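Local structure of methylocystis parvus OBBP MbnE (Methylocystis parvus OBBP, 5ICQ) at residues H52-D57 with P587-R592; R310-N315 with E575-H580; K314-K319 with P591-P596. The protein probably binds the copper-chelating peptide methanobactin in the periplasm, as a solute-binding protein that serves its transport into the cell. All blocks are in the same frame, centred on the assembly; numbering follows the deposited sequence.

Contact 1 (H52-D57 with P587-R592); sequences HFPYAD and PERSPR
Arg-589 crosses Pro-54 at a slant, and the two loops of 52-57 and 587-592 meet here without a direct hydrogen bond. CG stands opposite the backbone N (chi1 173°) and the chain runs straight on to NE, carrying the guanidinium over the proline ring. CB, CG and CD pass the proline carbonyl, the nearest being CD at 3.7 Å from Pro-54 O. Beyond them the flat guanidinium presents a face, with Pro-54 CB over its centre, 3.7 Å from Arg-589 CZ; NE and NH1 lie near the same carbon. At the tip NH2 forms a salt bridge with Asp-105, so the charge is met by an acid while the face rests on hydrocarbon.

A type I beta turn from Phe-53 to Ala-56 puts Pro-54 and Tyr-55 at its corner, where both meet the other loop. Tyr-55 is buried, and Pro-591 CB sits over one face of its ring, 3.9 Å from the centroid and 15° off the normal, a CH-pi contact. Tyr-55 CA also approaches Arg-589 O at 3.3 Å, a CA-H...O contact. Pro-587 CG packs against Tyr-55 O at 3.3 Å, and Pro-587 CB and CG reach Asp-57 CB.

A water gives a proton to Asp-57 OD2 and accepts from Glu-588 N, while Asp-57 OD1 is held by Ala-59 N. Three prolines suit this place because their rigid rings offer hydrocarbon and no N-H that would need a partner. The chemistry is thus chiefly apolar and CH-pi packing, with the polar tips of Tyr-55 and Arg-589 tied to Gln-104 and Asp-105, just after strand 100-103.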
loop_
_atom_site.group_PDB
_atom_site.type_symbol
_atom_site.label_atom_id
_atom_site.label_comp_id
_atom_site.label_asym_id
_atom_site.label_seq_id
_atom_site.Cartn_x
_atom_site.Cartn_y
_atom_site.Cartn_z
ATOM N N HIS A 52 -21.879 -11.121 9.808
ATOM C CA HIS A 52 -21.391 -9.917 9.145
ATOM C C HIS A 52 -19.925 -9.751 9.505
ATOM O O HIS A 52 -19.434 -10.364 10.459
ATOM C CB HIS A 52 -22.195 -8.680 9.568
ATOM C CG HIS A 52 -22.221 -8.457 11.053
ATOM N ND1 HIS A 52 -23.104 -9.111 11.890
ATOM C CD2 HIS A 52 -21.462 -7.666 11.850
ATOM C CE1 HIS A 52 -22.882 -8.736 13.139
ATOM N NE2 HIS A 52 -21.896 -7.856 13.143
ATOM N N PHE A 53 -19.229 -8.920 8.734
ATOM C CA PHE A 53 -17.850 -8.595 9.083
ATOM C C PHE A 53 -17.835 -7.810 10.394
ATOM O O PHE A 53 -18.708 -6.972 10.621
ATOM C CB PHE A 53 -17.185 -7.765 7.981
ATOM C CG PHE A 53 -16.769 -8.563 6.760
ATOM C CD1 PHE A 53 -16.887 -9.949 6.726
ATOM C CD2 PHE A 53 -16.220 -7.914 5.662
ATOM C CE1 PHE A 53 -16.488 -10.678 5.605
ATOM C CE2 PHE A 53 -15.818 -8.636 4.530
ATOM C CZ PHE A 53 -15.938 -10.007 4.504
ATOM N N PRO A 54 -16.850 -8.038 11.268
ATOM C CA PRO A 54 -16.924 -7.447 12.618
ATOM C C PRO A 54 -16.801 -5.928 12.650
ATOM O O PRO A 54 -17.193 -5.323 13.658
ATOM C CB PRO A 54 -15.767 -8.122 13.370
ATOM C CG PRO A 54 -14.857 -8.627 12.310
ATOM C CD PRO A 54 -15.731 -8.982 11.137
ATOM N N TYR A 55 -16.294 -5.286 11.594
ATOM C CA TYR A 55 -16.240 -3.830 11.532
ATOM C C TYR A 55 -17.416 -3.227 10.767
ATOM O O TYR A 55 -17.383 -2.040 10.422
ATOM C CB TYR A 55 -14.918 -3.359 10.906
ATOM C CG TYR A 55 -14.642 -3.896 9.514
ATOM C CD1 TYR A 55 -14.153 -5.185 9.336
ATOM C CD2 TYR A 55 -14.852 -3.111 8.382
ATOM C CE1 TYR A 55 -13.891 -5.688 8.068
ATOM C CE2 TYR A 55 -14.585 -3.607 7.110
ATOM C CZ TYR A 55 -14.111 -4.897 6.969
ATOM O OH TYR A 55 -13.847 -5.411 5.725
ATOM N N ALA A 56 -18.426 -4.020 10.448
ATOM C CA ALA A 56 -19.677 -3.496 9.933
ATOM C C ALA A 56 -20.697 -3.506 11.061
ATOM O O ALA A 56 -20.631 -4.344 11.962
ATOM C CB ALA A 56 -20.190 -4.325 8.750
ATOM N N ASP A 57 -21.633 -2.563 11.015
ATOM C CA ASP A 57 -22.720 -2.548 11.991
ATOM C C ASP A 57 -24.029 -2.859 11.281
ATOM O O ASP A 57 -24.532 -2.017 10.523
ATOM C CB ASP A 57 -22.803 -1.195 12.705
ATOM C CG ASP A 57 -23.756 -1.219 13.897
ATOM O OD1 ASP A 57 -24.699 -2.043 13.907
ATOM O OD2 ASP A 57 -23.556 -0.408 14.821
ATOM N N PRO A 587 -19.183 2.474 12.639
ATOM C CA PRO A 587 -19.313 1.444 13.677
ATOM C C PRO A 587 -18.325 1.670 14.810
ATOM O O PRO A 587 -17.288 2.317 14.647
ATOM C CB PRO A 587 -19.014 0.133 12.935
ATOM C CG PRO A 587 -19.331 0.439 11.489
ATOM C CD PRO A 587 -18.952 1.884 11.302
ATOM N N GLU A 588 -18.667 1.119 15.979
ATOM C CA GLU A 588 -17.794 1.253 17.139
ATOM C C GLU A 588 -16.451 0.586 16.902
ATOM O O GLU A 588 -15.434 1.018 17.451
ATOM C CB GLU A 588 -18.461 0.650 18.374
ATOM C CG GLU A 588 -19.832 1.213 18.664
ATOM C CD GLU A 588 -20.148 1.223 20.144
ATOM O OE1 GLU A 588 -21.242 1.701 20.514
ATOM O OE2 GLU A 588 -19.297 0.762 20.935
ATOM N N ARG A 589 -16.426 -0.458 16.090
ATOM C CA ARG A 589 -15.210 -1.219 15.848
ATOM C C ARG A 589 -14.730 -0.962 14.423
ATOM O O ARG A 589 -15.454 -1.240 13.463
ATOM C CB ARG A 589 -15.462 -2.706 16.084
ATOM C CG ARG A 589 -14.304 -3.579 15.695
ATOM C CD ARG A 589 -14.503 -4.992 16.172
ATOM N NE ARG A 589 -13.435 -5.865 15.677
ATOM C CZ ARG A 589 -13.285 -7.144 15.996
ATOM N NH1 ARG A 589 -14.149 -7.726 16.832
ATOM N NH2 ARG A 589 -12.276 -7.839 15.477
ATOM N N SER A 590 -13.515 -0.450 14.293
ATOM C CA SER A 590 -12.894 -0.185 13.005
ATOM C C SER A 590 -12.030 -1.369 12.576
ATOM O O SER A 590 -11.607 -2.176 13.412
ATOM C CB SER A 590 -12.063 1.093 13.094
ATOM O OG SER A 590 -12.908 2.191 13.410
ATOM N N PRO A 591 -11.762 -1.518 11.277
ATOM C CA PRO A 591 -11.002 -2.691 10.818
ATOM C C PRO A 591 -9.570 -2.673 11.328
ATOM O O PRO A 591 -8.936 -1.617 11.398
ATOM C CB PRO A 591 -11.048 -2.571 9.289
ATOM C CG PRO A 591 -11.306 -1.153 9.025
ATOM C CD PRO A 591 -12.184 -0.671 10.150
ATOM N N ARG A 592 -9.059 -3.864 11.671
ATOM C CA ARG A 592 -7.707 -3.975 12.219
ATOM C C ARG A 592 -6.622 -3.681 11.185
ATOM O O ARG A 592 -5.489 -3.343 11.565
ATOM C CB ARG A 592 -7.466 -5.379 12.788
ATOM C CG ARG A 592 -8.329 -5.758 13.977
ATOM C CD ARG A 592 -8.045 -7.184 14.446
ATOM N NE ARG A 592 -6.668 -7.356 14.921
ATOM C CZ ARG A 592 -6.143 -8.515 15.323
ATOM N NH1 ARG A 592 -6.874 -9.623 15.307
ATOM N NH2 ARG A 592 -4.885 -8.571 15.743
HETATM O O HOH W 1 -21.349 -0.242 16.200
#

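Contact 2 (R310-N315 with E575-H580); sequences RESLKN and EQWIAH
Glu-311 and Ile-578 face each other as an antiparallel hydrogen-bonded pair, and a second such pair, Leu-313 with Gln-576, continues the ladder between strands 310-313 and 576-580. Each pair gives two backbone bonds. The one from Ile-578 N to Glu-311 O is nearly straight, and the shortest, Gln-576 N to Leu-313 O, measures 2.7 Å. Arg-310 with Ala-579 and Ser-312 with Trp-577 are the non-hydrogen-bonded pairs, where CA-H...O contacts help: Ser-312 CA lies 3.3 Å from Gln-576 O.

The polar side-chain bond joins His-580 to Glu-311, with NE2 giving its hydrogen to OE2 at 2.9 Å. The bond is bent (141°) and reaches the anti side of the oxygen, out of the carboxylate plane; carboxylate and ring planes stand 67° apart. His-580 CG lies between the backbone N and the carbonyl carbon (chi1 58°), turning the ring edge toward the glutamate. Arg-586 forms a salt bridge with the same OE2, so this oxygen has two donors, which would probably favour the charged carboxylate.

On the sheet face that carries Glu-311, Leu-313 CD1 meets Ile-578 CD1 at 3.7 Å, branched side chains well suited to filling a sheet face. On the face of Arg-310, Ser-312 and Trp-577, Ser-312 OG comes to 3.5 Å from Trp-577 CD1, a small residue that probably leaves room beside the indole, and the small Ala-579 CB touches Arg-310 CB.

In the three-stranded antiparallel sheet 576-581 is the middle strand, with 308-313 along one side and 285-288 along the other. Helix 291-296 packs on the face of Trp-577 and Ser-312, where Trp-294 stacks with Trp-577 and forms a cation-pi contact with Arg-310.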
loop_
_atom_site.group_PDB
_atom_site.type_symbol
_atom_site.label_atom_id
_atom_site.label_comp_id
_atom_site.label_asym_id
_atom_site.label_seq_id
_atom_site.Cartn_x
_atom_site.Cartn_y
_atom_site.Cartn_z
ATOM N N ARG A 310 -12.825 16.211 14.553
ATOM C CA ARG A 310 -11.628 15.588 14.012
ATOM C C ARG A 310 -11.112 14.533 14.982
ATOM O O ARG A 310 -11.375 14.591 16.188
ATOM C CB ARG A 310 -10.558 16.617 13.699
ATOM C CG ARG A 310 -10.004 17.346 14.892
ATOM C CD ARG A 310 -8.728 18.017 14.462
ATOM N NE ARG A 310 -8.150 18.862 15.490
ATOM C CZ ARG A 310 -6.903 19.321 15.446
ATOM N NH1 ARG A 310 -6.111 18.998 14.432
ATOM N NH2 ARG A 310 -6.453 20.105 16.414
ATOM N N GLU A 311 -10.411 13.541 14.437
ATOM C CA GLU A 311 -9.964 12.395 15.217
ATOM C C GLU A 311 -8.652 11.884 14.653
ATOM O O GLU A 311 -8.378 12.034 13.458
ATOM C CB GLU A 311 -10.952 11.218 15.171
ATOM C CG GLU A 311 -12.418 11.533 15.265
ATOM C CD GLU A 311 -13.241 10.258 15.274
ATOM O OE1 GLU A 311 -13.113 9.484 16.245
ATOM O OE2 GLU A 311 -13.983 10.012 14.300
ATOM N N SER A 312 -7.869 11.229 15.512
ATOM C CA SER A 312 -6.720 10.432 15.083
ATOM C C SER A 312 -7.037 8.968 15.341
ATOM O O SER A 312 -7.426 8.609 16.454
ATOM C CB SER A 312 -5.443 10.823 15.830
ATOM O OG SER A 312 -5.048 12.144 15.517
ATOM N N LEU A 313 -6.898 8.128 14.317
ATOM C CA LEU A 313 -7.210 6.712 14.444
ATOM C C LEU A 313 -5.991 5.868 14.100
ATOM O O LEU A 313 -5.175 6.232 13.250
ATOM C CB LEU A 313 -8.380 6.312 13.537
ATOM C CG LEU A 313 -9.665 7.135 13.658
ATOM C CD1 LEU A 313 -10.691 6.647 12.636
ATOM C CD2 LEU A 313 -10.231 7.051 15.064
ATOM N N LYS A 314 -5.879 4.724 14.764
ATOM C CA LYS A 314 -4.778 3.802 14.534
ATOM C C LYS A 314 -5.331 2.394 14.417
ATOM O O LYS A 314 -6.263 2.027 15.140
ATOM C CB LYS A 314 -3.759 3.854 15.684
ATOM C CG LYS A 314 -2.408 3.229 15.344
ATOM C CD LYS A 314 -1.526 3.128 16.578
ATOM C CE LYS A 314 -0.056 2.921 16.217
ATOM N NZ LYS A 314 0.176 2.682 14.758
ATOM N N ASN A 315 -4.760 1.593 13.525
ATOM C CA ASN A 315 -5.045 0.163 13.553
ATOM C C ASN A 315 -3.709 -0.579 13.509
ATOM O O ASN A 315 -2.644 -0.050 13.859
ATOM C CB ASN A 315 -6.051 -0.244 12.454
ATOM C CG ASN A 315 -5.516 -0.064 11.046
ATOM O OD1 ASN A 315 -4.342 0.255 10.845
ATOM N ND2 ASN A 315 -6.386 -0.284 10.051
ATOM N N GLU A 575 -0.702 7.682 13.385
ATOM C CA GLU A 575 -2.150 7.619 13.276
ATOM C C GLU A 575 -2.621 8.272 11.987
ATOM O O GLU A 575 -1.918 9.084 11.375
ATOM C CB GLU A 575 -2.825 8.313 14.470
ATOM C CG GLU A 575 -2.668 7.568 15.772
ATOM C CD GLU A 575 -1.579 8.152 16.654
ATOM O OE1 GLU A 575 -1.260 9.354 16.506
ATOM O OE2 GLU A 575 -1.052 7.407 17.506
ATOM N N GLN A 576 -3.839 7.915 11.592
ATOM C CA GLN A 576 -4.526 8.575 10.493
ATOM C C GLN A 576 -5.334 9.754 11.025
ATOM O O GLN A 576 -6.086 9.610 11.994
ATOM C CB GLN A 576 -5.436 7.584 9.768
ATOM C CG GLN A 576 -6.072 8.178 8.515
ATOM C CD GLN A 576 -6.819 7.146 7.695
ATOM O OE1 GLN A 576 -6.454 5.965 7.673
ATOM N NE2 GLN A 576 -7.872 7.583 7.021
ATOM N N TRP A 577 -5.160 10.922 10.408
ATOM C CA TRP A 577 -5.821 12.154 10.829
ATOM C C TRP A 577 -7.044 12.368 9.943
ATOM O O TRP A 577 -6.912 12.481 8.717
ATOM C CB TRP A 577 -4.863 13.348 10.721
ATOM C CG TRP A 577 -3.539 13.104 11.399
ATOM C CD1 TRP A 577 -3.303 12.281 12.473
ATOM C CD2 TRP A 577 -2.272 13.666 11.038
ATOM N NE1 TRP A 577 -1.966 12.306 12.803
ATOM C CE2 TRP A 577 -1.310 13.137 11.930
ATOM C CE3 TRP A 577 -1.856 14.562 10.045
ATOM C CZ2 TRP A 577 0.038 13.490 11.870
ATOM C CZ3 TRP A 577 -0.512 14.906 9.981
ATOM C CH2 TRP A 577 0.420 14.368 10.889
ATOM N N ILE A 578 -8.235 12.384 10.550
ATOM C CA ILE A 578 -9.467 12.556 9.789
ATOM C C ILE A 578 -10.328 13.644 10.420
ATOM O O ILE A 578 -10.158 14.021 11.581
ATOM C CB ILE A 578 -10.277 11.243 9.667
ATOM C CG1 ILE A 578 -10.933 10.892 11.001
ATOM C CG2 ILE A 578 -9.380 10.085 9.192
ATOM C CD1 ILE A 578 -11.941 9.720 10.902
ATOM N N ALA A 579 -11.266 14.155 9.627
ATOM C CA ALA A 579 -12.292 15.057 10.127
ATOM C C ALA A 579 -13.577 14.762 9.378
ATOM O O ALA A 579 -13.544 14.309 8.231
ATOM C CB ALA A 579 -11.910 16.534 9.962
ATOM N N HIS A 580 -14.711 15.014 10.032
ATOM C CA HIS A 580 -15.975 14.633 9.422
ATOM C C HIS A 580 -17.125 15.404 10.053
ATOM O O HIS A 580 -17.041 15.856 11.199
ATOM C CB HIS A 580 -16.220 13.128 9.567
ATOM C CG HIS A 580 -16.234 12.664 10.986
ATOM N ND1 HIS A 580 -17.367 12.706 11.770
ATOM C CD2 HIS A 580 -15.252 12.156 11.769
ATOM C CE1 HIS A 580 -17.083 12.245 12.975
ATOM N NE2 HIS A 580 -15.807 11.907 13.003
#

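Contact 3 (K314-K319 with P591-P596); sequences KNENPK and PRYGSP
Arg-592 grips Glu-316 side-on, a salt bridge in which NE bonds OE2 at 2.6 Å and NH2 bonds OE1 at 2.7 Å. The NH2 bond is almost straight and uses the syn lone pair of OE1, whereas NE meets OE2 from above the carboxylate plane, the two flat groups being 30° apart. The arginine's bend at chi3 (63°) turns its NE side to the acid, and a water joins Glu-316 OE1 to Tyr-593 OH.

Next comes Asn-315, whose amide suits a site needing both donor and acceptor. ND2 donates to two carbonyls, Gly-594 O and Pro-591 O, each at 3.2 Å; OD1 accepts from Asn-317 N, which lies above the amide plane, in an Asx turn. A water reaches both Asn-315 OD1 and Gly-594 O. A leucine in place of Asn-315 would probably leave both carbonyls without this donor and the Asx turn without its acceptor. Asn-317 OD1 takes the hydrogen of Gly-594 N at 2.9 Å, and Glu-316 N bonds Arg-592 O. Glycine suits position 594 because a CB at its backbone angles would press on the preceding carbonyl.

Packing lies farther out: Glu-316 CB approaches Tyr-593 CE1 at 4.0 Å, and Ser-595 CB approaches Asn-317 ND2. The loop 314-319 connects strands 308-313 and 322-326, while 591-596 belongs to the loop between strands 584-585 and 606-607, where Tyr-593 also touches Pro-107 and Ala-503.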
loop_
_atom_site.group_PDB
_atom_site.type_symbol
_atom_site.label_atom_id
_atom_site.label_comp_id
_atom_site.label_asym_id
_atom_site.label_seq_id
_atom_site.Cartn_x
_atom_site.Cartn_y
_atom_site.Cartn_z
ATOM N N LYS A 314 -5.879 4.724 14.764
ATOM C CA LYS A 314 -4.778 3.802 14.534
ATOM C C LYS A 314 -5.331 2.394 14.417
ATOM O O LYS A 314 -6.263 2.027 15.140
ATOM C CB LYS A 314 -3.759 3.854 15.684
ATOM C CG LYS A 314 -2.408 3.229 15.344
ATOM C CD LYS A 314 -1.526 3.128 16.578
ATOM C CE LYS A 314 -0.056 2.921 16.217
ATOM N NZ LYS A 314 0.176 2.682 14.758
ATOM N N ASN A 315 -4.760 1.593 13.525
ATOM C CA ASN A 315 -5.045 0.163 13.553
ATOM C C ASN A 315 -3.709 -0.579 13.509
ATOM O O ASN A 315 -2.644 -0.050 13.859
ATOM C CB ASN A 315 -6.051 -0.244 12.454
ATOM C CG ASN A 315 -5.516 -0.064 11.046
ATOM O OD1 ASN A 315 -4.342 0.255 10.845
ATOM N ND2 ASN A 315 -6.386 -0.284 10.051
ATOM N N GLU A 316 -3.749 -1.843 13.105
ATOM C CA GLU A 316 -2.569 -2.691 13.134
ATOM C C GLU A 316 -1.885 -2.792 11.780
ATOM O O GLU A 316 -0.991 -3.625 11.613
ATOM C CB GLU A 316 -2.941 -4.075 13.656
ATOM C CG GLU A 316 -3.483 -4.013 15.081
ATOM C CD GLU A 316 -4.113 -5.311 15.529
ATOM O OE1 GLU A 316 -3.394 -6.329 15.603
ATOM O OE2 GLU A 316 -5.330 -5.311 15.809
ATOM N N ASN A 317 -2.269 -1.962 10.824
ATOM C CA ASN A 317 -1.588 -1.958 9.536
ATOM C C ASN A 317 -0.154 -1.462 9.708
ATOM O O ASN A 317 0.064 -0.450 10.376
ATOM C CB ASN A 317 -2.326 -1.066 8.546
ATOM C CG ASN A 317 -2.096 -1.486 7.116
ATOM O OD1 ASN A 317 -2.552 -2.548 6.699
ATOM N ND2 ASN A 317 -1.380 -0.660 6.356
ATOM N N PRO A 318 0.837 -2.130 9.121
ATOM C CA PRO A 318 2.224 -1.667 9.273
ATOM C C PRO A 318 2.466 -0.333 8.586
ATOM O O PRO A 318 1.792 0.035 7.621
ATOM C CB PRO A 318 3.052 -2.781 8.618
ATOM C CG PRO A 318 2.097 -3.485 7.710
ATOM C CD PRO A 318 0.754 -3.406 8.392
ATOM N N LYS A 319 3.472 0.379 9.091
ATOM C CA LYS A 319 3.825 1.720 8.651
ATOM C C LYS A 319 5.179 1.686 7.955
ATOM O O LYS A 319 5.938 0.715 8.073
ATOM C CB LYS A 319 3.881 2.691 9.834
ATOM C CG LYS A 319 2.588 2.769 10.651
ATOM C CD LYS A 319 1.513 3.511 9.872
ATOM C CE LYS A 319 0.214 3.578 10.653
ATOM N NZ LYS A 319 -0.261 2.215 11.038
ATOM N N PRO A 591 -11.762 -1.518 11.277
ATOM C CA PRO A 591 -11.002 -2.691 10.818
ATOM C C PRO A 591 -9.570 -2.673 11.328
ATOM O O PRO A 591 -8.936 -1.617 11.398
ATOM C CB PRO A 591 -11.048 -2.571 9.289
ATOM C CG PRO A 591 -11.306 -1.153 9.025
ATOM C CD PRO A 591 -12.184 -0.671 10.150
ATOM N N ARG A 592 -9.059 -3.864 11.671
ATOM C CA ARG A 592 -7.707 -3.975 12.219
ATOM C C ARG A 592 -6.622 -3.681 11.185
ATOM O O ARG A 592 -5.489 -3.343 11.565
ATOM C CB ARG A 592 -7.466 -5.379 12.788
ATOM C CG ARG A 592 -8.329 -5.758 13.977
ATOM C CD ARG A 592 -8.045 -7.184 14.446
ATOM N NE ARG A 592 -6.668 -7.356 14.921
ATOM C CZ ARG A 592 -6.143 -8.515 15.323
ATOM N NH1 ARG A 592 -6.874 -9.623 15.307
ATOM N NH2 ARG A 592 -4.885 -8.571 15.743
ATOM N N TYR A 593 -6.920 -3.836 9.898
ATOM C CA TYR A 593 -5.905 -3.695 8.865
ATOM C C TYR A 593 -6.385 -2.734 7.787
ATOM O O TYR A 593 -7.525 -2.257 7.801
ATOM C CB TYR A 593 -5.523 -5.061 8.260
ATOM C CG TYR A 593 -4.900 -5.959 9.284
ATOM C CD1 TYR A 593 -3.559 -5.821 9.636
ATOM C CD2 TYR A 593 -5.660 -6.915 9.948
ATOM C CE1 TYR A 593 -2.991 -6.634 10.604
ATOM C CE2 TYR A 593 -5.105 -7.725 10.909
ATOM C CZ TYR A 593 -3.775 -7.584 11.237
ATOM O OH TYR A 593 -3.251 -8.415 12.199
ATOM N N GLY A 594 -5.477 -2.435 6.861
ATOM C CA GLY A 594 -5.774 -1.530 5.773
ATOM C C GLY A 594 -5.320 -0.105 6.009
ATOM O O GLY A 594 -5.365 0.403 7.132
ATOM N N SER A 595 -4.880 0.549 4.943
ATOM C CA SER A 595 -4.585 1.973 4.980
ATOM C C SER A 595 -4.933 2.554 3.612
ATOM O O SER A 595 -4.524 2.002 2.599
ATOM C CB SER A 595 -3.115 2.235 5.325
ATOM O OG SER A 595 -2.865 3.629 5.466
ATOM N N PRO A 596 -5.722 3.646 3.568
ATOM C CA PRO A 596 -6.395 4.320 4.686
ATOM C C PRO A 596 -7.359 3.385 5.397
ATOM O O PRO A 596 -7.749 2.370 4.818
ATOM C CB PRO A 596 -7.163 5.463 4.010
ATOM C CG PRO A 596 -6.488 5.662 2.692
ATOM C CD PRO A 596 -5.986 4.314 2.280
HETATM O O HOH W 2 -3.721 2.117 8.591
HETATM O O HOH W 3 -1.502 -7.495 14.277
#

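From the N terminus, the loop 52-57, ahead of strand 65-71, is met first and finds its partner some 530 residues later, so contact 1 closes the longest loop. Contacts 2 and 3 both start from the run 310-319, sharing Lys-314 and Asn-315. The chain returns through 575-580 to close contact 2, which is nested inside contact 1, then through 587-592 and 591-596. Contacts 1 and 3 share Pro-591 and Arg-592. The loop between strands 584-585 and 606-607 is thus tied both to the early loop and to 314-319, which leads from the three-stranded sheet of contact 2 into strand 322-326 of the large mixed sheet.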